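Local coordinates for protein ciona betagamma-crystallin (Ciona intestinalis, PDB 2BV2) that binds two calcium ions and probably serves as a structural component of the neuroectodermal visual system of a sea squirt, at residues A[5-16]-A[24-32]. Numbering follows the deposited sequence.
Sequences LFEDVEFGGKKL and DLNVHGFND. With CA (calcium ion), chain D; CA (calcium ion), chain C; ACT (acetate ion), chain E.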
# COMPACT_ATOMS: atom_id res chain seq x y z
N LEU A 5 -3.68 -4.07 -1.87
CA LEU A 5 -2.52 -4.32 -1.01
C LEU A 5 -2.46 -5.80 -0.73
O LEU A 5 -3.49 -6.41 -0.47
CB LEU A 5 -2.70 -3.59 0.31
CG LEU A 5 -3.00 -2.08 0.28
CD1 LEU A 5 -3.17 -1.56 1.68
CD2 LEU A 5 -1.95 -1.26 -0.47
N PHE A 6 -1.25 -6.37 -0.76
CA PHE A 6 -1.05 -7.80 -0.56
C PHE A 6 -0.11 -8.07 0.58
O PHE A 6 0.91 -7.42 0.71
CB PHE A 6 -0.44 -8.44 -1.82
CG PHE A 6 -1.38 -8.49 -2.99
CD1 PHE A 6 -2.15 -9.62 -3.24
CD2 PHE A 6 -1.47 -7.42 -3.85
CE1 PHE A 6 -3.04 -9.65 -4.33
CE2 PHE A 6 -2.37 -7.44 -4.93
CZ PHE A 6 -3.13 -8.54 -5.18
N GLU A 7 -0.42 -9.12 1.35
CA GLU A 7 0.39 -9.54 2.49
C GLU A 7 1.76 -10.05 2.11
O GLU A 7 2.76 -9.76 2.81
CB GLU A 7 -0.40 -10.62 3.25
CG GLU A 7 0.32 -11.29 4.41
CD GLU A 7 -0.08 -12.75 4.57
OE1 GLU A 7 -0.89 -13.22 3.76
OE2 GLU A 7 0.42 -13.43 5.49
N ASP A 8 1.83 -10.80 1.01
CA ASP A 8 3.07 -11.39 0.53
C ASP A 8 3.56 -10.76 -0.78
O ASP A 8 2.79 -10.20 -1.53
CB ASP A 8 2.90 -12.90 0.29
CG ASP A 8 2.46 -13.66 1.54
OD1 ASP A 8 2.62 -13.14 2.68
OD2 ASP A 8 1.93 -14.79 1.37
N VAL A 9 4.84 -10.93 -1.05
CA VAL A 9 5.42 -10.56 -2.33
C VAL A 9 4.74 -11.30 -3.49
O VAL A 9 4.07 -12.34 -3.31
CB VAL A 9 6.96 -10.79 -2.37
CG1 VAL A 9 7.65 -9.99 -1.30
CG2 VAL A 9 7.31 -12.26 -2.28
N GLU A 10 4.92 -10.75 -4.69
CA GLU A 10 4.38 -11.39 -5.90
C GLU A 10 2.87 -11.59 -5.83
O GLU A 10 2.34 -12.54 -6.41
CB GLU A 10 5.12 -12.70 -6.20
CG GLU A 10 6.62 -12.49 -6.46
CD GLU A 10 6.93 -11.82 -7.81
OE1 GLU A 10 6.01 -11.60 -8.63
OE2 GLU A 10 8.12 -11.52 -8.07
N PHE A 11 2.19 -10.70 -5.11
CA PHE A 11 0.72 -10.65 -5.07
C PHE A 11 0.09 -11.91 -4.45
O PHE A 11 -1.04 -12.28 -4.76
CB PHE A 11 0.17 -10.33 -6.46
CG PHE A 11 1.04 -9.39 -7.21
CD1 PHE A 11 1.81 -9.84 -8.27
CD2 PHE A 11 1.19 -8.09 -6.78
CE1 PHE A 11 2.65 -8.98 -8.93
CE2 PHE A 11 2.06 -7.23 -7.42
CZ PHE A 11 2.77 -7.66 -8.50
N GLY A 12 0.81 -12.48 -3.52
CA GLY A 12 0.32 -13.60 -2.74
C GLY A 12 -0.29 -13.20 -1.40
O GLY A 12 -0.23 -12.03 -0.97
N GLY A 13 -0.86 -14.19 -0.73
CA GLY A 13 -1.37 -13.98 0.61
C GLY A 13 -2.65 -13.18 0.64
O GLY A 13 -3.33 -13.02 -0.38
N LYS A 14 -2.95 -12.65 1.82
CA LYS A 14 -4.17 -11.87 2.04
C LYS A 14 -4.13 -10.55 1.24
O LYS A 14 -3.08 -9.92 1.08
CB LYS A 14 -4.33 -11.57 3.53
CG LYS A 14 -5.70 -11.14 3.97
CD LYS A 14 -5.77 -11.04 5.52
CE LYS A 14 -7.19 -10.78 6.03
NZ LYS A 14 -7.25 -10.59 7.52
N LYS A 15 -5.29 -10.15 0.73
CA LYS A 15 -5.34 -8.90 -0.02
C LYS A 15 -6.42 -7.98 0.51
O LYS A 15 -7.40 -8.44 1.09
CB LYS A 15 -5.49 -9.15 -1.52
CG LYS A 15 -6.72 -9.88 -1.94
CD LYS A 15 -6.65 -10.15 -3.44
CE LYS A 15 -8.01 -10.50 -4.02
NZ LYS A 15 -7.90 -10.92 -5.46
N LEU A 16 -6.19 -6.69 0.31
CA LEU A 16 -7.12 -5.62 0.71
C LEU A 16 -7.25 -4.67 -0.46
O LEU A 16 -6.27 -4.04 -0.86
CB LEU A 16 -6.60 -4.87 1.93
CG LEU A 16 -7.48 -3.72 2.43
CD1 LEU A 16 -8.79 -4.28 2.94
CD2 LEU A 16 -6.81 -2.92 3.50
N ASP A 24 -5.28 4.73 8.85
CA ASP A 24 -4.74 3.74 9.77
C ASP A 24 -5.10 2.33 9.29
O ASP A 24 -6.21 1.85 9.53
CB ASP A 24 -5.29 3.99 11.17
CG ASP A 24 -4.85 2.95 12.19
OD1 ASP A 24 -3.93 2.16 11.91
OD2 ASP A 24 -5.45 2.93 13.29
N LEU A 25 -4.15 1.68 8.63
CA LEU A 25 -4.41 0.34 8.08
C LEU A 25 -4.80 -0.71 9.12
O LEU A 25 -5.33 -1.73 8.74
CB LEU A 25 -3.24 -0.17 7.24
CG LEU A 25 -3.09 0.47 5.86
CD1 LEU A 25 -1.82 0.00 5.27
CD2 LEU A 25 -4.24 0.13 4.91
N ASN A 26 -4.54 -0.45 10.40
CA ASN A 26 -5.01 -1.34 11.49
C ASN A 26 -6.52 -1.57 11.48
O ASN A 26 -6.98 -2.63 11.92
CB ASN A 26 -4.63 -0.79 12.85
CG ASN A 26 -3.17 -0.99 13.18
OD1 ASN A 26 -2.69 -2.12 13.31
ND2 ASN A 26 -2.47 0.11 13.39
N VAL A 27 -7.28 -0.59 11.02
CA VAL A 27 -8.74 -0.72 11.00
C VAL A 27 -9.17 -1.92 10.15
O VAL A 27 -10.22 -2.52 10.40
CB VAL A 27 -9.46 0.57 10.52
CG1 VAL A 27 -9.07 1.77 11.38
CG2 VAL A 27 -9.17 0.83 9.06
N HIS A 28 -8.34 -2.26 9.17
CA HIS A 28 -8.56 -3.43 8.30
C HIS A 28 -7.55 -4.56 8.52
O HIS A 28 -7.47 -5.48 7.71
CB HIS A 28 -8.53 -2.98 6.85
CG HIS A 28 -9.64 -2.04 6.50
ND1 HIS A 28 -9.42 -0.77 6.03
CD2 HIS A 28 -10.98 -2.19 6.58
CE1 HIS A 28 -10.58 -0.18 5.82
NE2 HIS A 28 -11.54 -1.02 6.15
N GLY A 29 -6.79 -4.51 9.62
CA GLY A 29 -5.83 -5.58 9.94
C GLY A 29 -4.66 -5.67 8.98
O GLY A 29 -4.08 -6.75 8.80
N PHE A 30 -4.30 -4.55 8.37
CA PHE A 30 -3.29 -4.51 7.31
C PHE A 30 -2.11 -3.59 7.64
O PHE A 30 -1.36 -3.17 6.77
CB PHE A 30 -3.94 -4.14 5.97
CG PHE A 30 -4.03 -5.29 5.03
CD1 PHE A 30 -4.98 -6.27 5.20
CD2 PHE A 30 -3.15 -5.39 3.94
CE1 PHE A 30 -5.07 -7.34 4.34
CE2 PHE A 30 -3.23 -6.47 3.09
CZ PHE A 30 -4.19 -7.43 3.28
N ASN A 31 -1.95 -3.27 8.91
CA ASN A 31 -0.81 -2.49 9.34
C ASN A 31 0.43 -3.35 9.40
O ASN A 31 0.43 -4.43 9.99
CB ASN A 31 -1.05 -1.86 10.72
CG ASN A 31 -0.03 -0.80 11.04
OD1 ASN A 31 0.08 0.19 10.31
ND2 ASN A 31 0.72 -0.99 12.12
N ASP A 32 1.50 -2.85 8.79
CA ASP A 32 2.82 -3.45 8.84
C ASP A 32 2.88 -4.90 8.37
O ASP A 32 3.61 -5.72 8.93
CB ASP A 32 3.45 -3.30 10.23
CG ASP A 32 3.72 -1.86 10.59
OD1 ASP A 32 3.63 -0.98 9.71
OD2 ASP A 32 4.06 -1.59 11.76
CA CA D . 4.34 1.37 9.55
CA CA C . 4.29 -9.27 4.44
C ACT E . -9.23 5.27 8.38
O ACT E . -9.08 6.35 7.74
OXT ACT E . -8.24 4.81 9.00
CH3 ACT E . -10.53 4.52 8.38
O HOH W 1 -5.05 -9.34 8.96
O HOH W 2 6.42 -9.99 5.05
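F30, in the loop 24-32, lies against the antiparallel hairpin 5-16, whose strands pair through L5 N to L16 O and L16 N to L5 O (both 2.8 Å); the two backbones come closest at L16 and F30, CA to CA 7.7 Å. F30 supplies most of the loop's share of the buried surface. L16 CB sits over the centre of one face of its ring in a CH-pi contact, 3.7 Å from the ring centroid and 7° off its normal. K14 O approaches the ring edge near its plane, 3.5 Å from F30 CZ, and the K14 CG-CD segment runs past F30 CE1. With CG anti to the backbone N (chi1 -162°) and the chain extended, K14 carries NZ out to a water that also bonds G29 O, bridging the two segments. Deeper down, L5 and L25 meet tip to tip, L5 CD1 to L25 CD2 at 3.8 Å, while L16 CD2 touches H28 CB on the more exposed side. Within the hairpin, E7 OE1 accepts from K14 N through its anti lone pair, and E7 O binds one calcium with I33, S35 and D75; D32 OD1 binds the other. This loop-on-hairpin packing belongs to the first Greek key of the betagamma-crystallin fold, where the loop links edge strand 15-18 to strand 36-41, which L5 touches through I37.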